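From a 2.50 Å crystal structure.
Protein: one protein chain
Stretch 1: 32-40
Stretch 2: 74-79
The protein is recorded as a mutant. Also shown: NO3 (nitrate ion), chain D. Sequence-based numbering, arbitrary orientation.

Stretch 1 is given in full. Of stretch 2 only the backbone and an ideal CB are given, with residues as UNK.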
# COMPACT_ATOMS: atom_id res chain seq x y z
N ALA A 32 7.82 7.55 -17.24
CA ALA A 32 7.66 8.63 -18.22
C ALA A 32 7.14 9.93 -17.54
O ALA A 32 6.55 9.89 -16.46
CB ALA A 32 6.70 8.21 -19.32
N ARG A 33 7.36 11.07 -18.19
CA ARG A 33 6.89 12.34 -17.68
C ARG A 33 5.43 12.52 -18.02
O ARG A 33 5.08 12.66 -19.19
CB ARG A 33 7.68 13.50 -18.25
CG ARG A 33 9.11 13.42 -17.86
CD ARG A 33 9.88 14.69 -18.10
NE ARG A 33 11.23 14.50 -17.58
CZ ARG A 33 12.18 15.43 -17.56
NH1 ARG A 33 11.96 16.66 -18.03
NH2 ARG A 33 13.37 15.13 -17.05
N HIS A 34 4.60 12.52 -16.98
CA HIS A 34 3.19 12.67 -17.12
C HIS A 34 2.62 13.76 -16.28
O HIS A 34 3.19 14.12 -15.25
CB HIS A 34 2.45 11.43 -16.60
CG HIS A 34 2.42 10.30 -17.55
ND1 HIS A 34 1.55 10.26 -18.61
CD2 HIS A 34 3.09 9.13 -17.58
CE1 HIS A 34 1.72 9.13 -19.28
NE2 HIS A 34 2.65 8.42 -18.67
N ASN A 35 1.46 14.25 -16.74
CA ASN A 35 0.65 15.18 -15.99
C ASN A 35 -0.81 14.67 -16.05
O ASN A 35 -1.06 13.59 -16.57
CB ASN A 35 0.83 16.64 -16.43
CG ASN A 35 0.50 16.88 -17.86
OD1 ASN A 35 -0.23 16.14 -18.49
ND2 ASN A 35 1.02 17.97 -18.38
N LEU A 36 -1.76 15.40 -15.49
CA LEU A 36 -3.14 14.94 -15.46
C LEU A 36 -3.68 14.69 -16.86
O LEU A 36 -4.29 13.67 -17.13
CB LEU A 36 -4.00 15.93 -14.70
CG LEU A 36 -3.72 16.06 -13.20
CD1 LEU A 36 -4.64 17.10 -12.61
CD2 LEU A 36 -3.90 14.72 -12.46
N LEU A 37 -3.43 15.63 -17.75
CA LEU A 37 -3.89 15.52 -19.11
C LEU A 37 -3.29 14.30 -19.83
O LEU A 37 -4.01 13.59 -20.53
CB LEU A 37 -3.56 16.80 -19.87
CG LEU A 37 -4.23 16.87 -21.25
CD1 LEU A 37 -5.76 16.53 -21.13
CD2 LEU A 37 -3.96 18.23 -21.93
N SER A 38 -2.00 14.04 -19.63
CA SER A 38 -1.39 12.88 -20.30
C SER A 38 -1.91 11.60 -19.66
O SER A 38 -2.27 10.67 -20.37
CB SER A 38 0.16 12.93 -20.30
OG SER A 38 0.72 12.84 -19.01
N LEU A 39 -1.98 11.56 -18.33
CA LEU A 39 -2.51 10.39 -17.67
C LEU A 39 -3.97 10.09 -18.12
O LEU A 39 -4.34 8.94 -18.29
CB LEU A 39 -2.42 10.53 -16.14
CG LEU A 39 -0.99 10.42 -15.58
CD1 LEU A 39 -0.90 10.92 -14.14
CD2 LEU A 39 -0.47 8.99 -15.69
N GLY A 40 -4.77 11.12 -18.33
CA GLY A 40 -6.15 10.92 -18.73
C GLY A 40 -6.29 10.26 -20.09
O GLY A 40 -7.07 9.31 -20.25
N UNK A 74 6.57 25.85 -19.39
CA UNK A 74 6.12 24.53 -19.80
C UNK A 74 5.15 23.94 -18.82
O UNK A 74 5.00 24.43 -17.68
CB UNK A 74 7.31 23.59 -19.98
N UNK A 75 4.43 22.91 -19.28
CA UNK A 75 3.47 22.23 -18.44
C UNK A 75 4.33 21.37 -17.53
O UNK A 75 5.38 20.87 -17.94
CB UNK A 75 2.45 21.42 -19.24
N UNK A 76 3.94 21.19 -16.29
CA UNK A 76 4.78 20.40 -15.42
C UNK A 76 4.54 18.92 -15.58
O UNK A 76 3.74 18.49 -16.41
CB UNK A 76 4.56 20.81 -13.96
N UNK A 77 5.23 18.14 -14.77
CA UNK A 77 5.06 16.71 -14.79
C UNK A 77 5.24 16.19 -13.37
O UNK A 77 5.89 16.80 -12.56
CB UNK A 77 6.04 16.05 -15.76
N UNK A 78 4.61 15.07 -13.07
CA UNK A 78 4.73 14.49 -11.76
C UNK A 78 6.00 13.67 -11.63
O UNK A 78 6.47 13.07 -12.58
CB UNK A 78 3.51 13.63 -11.45
N UNK A 79 6.56 13.67 -10.43
CA UNK A 79 7.73 12.88 -10.11
C UNK A 79 7.57 12.27 -8.73
O UNK A 79 7.06 12.92 -7.82
CB UNK A 79 9.00 13.73 -10.18
N NO3 D . -2.09 18.90 -15.83
O1 NO3 D . -1.78 18.24 -14.65
O2 NO3 D . -2.24 20.28 -15.83
O3 NO3 D . -2.23 18.14 -17.00

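The nearest pair of CA atoms across the two stretches is Asn 35 CA and the CA of position 77, 4.8 Å apart.

Position 74 has phi/psi of -79/163, and nothing of stretch 1 lies within 5.5 Å of its ideal CB. Stretch 1 sets no requirement here, and almost any side chain would fit. The deposited residue is Asn 74, which makes no contact with stretch 1.

At position 75 the CA-to-CB bond points toward stretch 1, and the ideal CB stands 3.8 Å from Asn 35 ND2. A small side chain suits this close approach, while a polar one could also address the amide. The residue is Ala 75, whose CB packs 3.9 Å from Asn 35 ND2 without any polar exchange.

Position 76 has phi/psi of -83/-177, which does not demand glycine, and its ideal CB points sideways with nothing of stretch 1 within 5.5 Å. What stretch 1 does reach is the backbone: Asn 35 ND2 donates a weak hydrogen bond to the carbonyl O of position 76 (3.4 Å, 142° at the hydrogen). Many residues are therefore compatible, and the visible atoms cannot choose among them. The deposited one is Gly 76, with its carbonyl as that acceptor.

At position 77, phi/psi of -146/153 is extended. The ideal CB is 3.5 Å from His 34 O and 3.9 Å from Arg 33 CB, with the bond directed sideways. The long, extended Arg 33 side chain (chi1 m, then t, t) offers methylenes and a cationic guanidinium, so an aromatic ring, an acidic group or a long aliphatic chain would each suit. The residue is Tyr 77, chi1 p. Arg 33 CD sits 3.6 Å from the centroid of the Tyr 77 ring, only 3° off its normal, and the guanidinium stacks on that ring, with centres 4.3 Å apart and planes at 13°. The backbone joins in as well: Tyr 77 CA makes a CA-H...O contact with His 34 O at 3.2 Å.

Position 78 is fixed first by its backbone, since its N donates to His 34 O at 2.8 Å with a nearly straight angle of 166°. The CA-to-CB bond runs sideways, but Asn 35 CA and the side chains of Leu 36 and Leu 39 lie farther along, and a nitrate, probably from the crystallisation liquor, is bound at Leu 36 N. A long aliphatic or aromatic side chain could reach this largely apolar surface. Tyr 78, chi1 m, does so: its CE2 is 3.9 Å from Leu 36 CD2, its CD2 is 3.8 Å from Asn 35 CA, and Leu 39 CD1 is 4.5 Å from that same CD2. The ring meets Asn 35 CA at its edge.

Position 79 continues the strand (-139/142), with no atom of stretch 1 within 5.5 Å of its ideal CB, so long polar or charged residues are as acceptable as others. It is Arg 79, whose NE is hydrogen-bonded elsewhere in the structure.

Stretch 2, residues 74-79: NAGYYR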
# COMPACT_ATOMS: atom_id res chain seq x y z
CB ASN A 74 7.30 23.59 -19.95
CG ASN A 74 8.32 24.08 -21.01
OD1 ASN A 74 8.06 25.03 -21.79
ND2 ASN A 74 9.47 23.43 -21.03
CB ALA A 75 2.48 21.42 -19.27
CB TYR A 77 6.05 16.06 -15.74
CG TYR A 77 7.50 16.21 -15.36
CD1 TYR A 77 8.25 17.31 -15.79
CD2 TYR A 77 8.13 15.25 -14.59
CE1 TYR A 77 9.60 17.45 -15.42
CE2 TYR A 77 9.46 15.37 -14.23
CZ TYR A 77 10.19 16.46 -14.65
OH TYR A 77 11.52 16.54 -14.28
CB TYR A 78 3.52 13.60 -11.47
CG TYR A 78 2.19 14.31 -11.30
CD1 TYR A 78 1.82 14.85 -10.07
CD2 TYR A 78 1.27 14.40 -12.36
CE1 TYR A 78 0.58 15.48 -9.91
CE2 TYR A 78 0.01 15.05 -12.19
CZ TYR A 78 -0.31 15.58 -10.96
OH TYR A 78 -1.53 16.22 -10.76
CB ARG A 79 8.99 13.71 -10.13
CG ARG A 79 10.22 12.94 -9.69
CD ARG A 79 11.49 13.63 -10.11
NE ARG A 79 11.53 14.96 -9.54
CZ ARG A 79 12.23 16.00 -10.04
NH1 ARG A 79 12.93 15.91 -11.17
NH2 ARG A 79 12.17 17.15 -9.41
O HOH W 1 5.26 11.62 -14.41
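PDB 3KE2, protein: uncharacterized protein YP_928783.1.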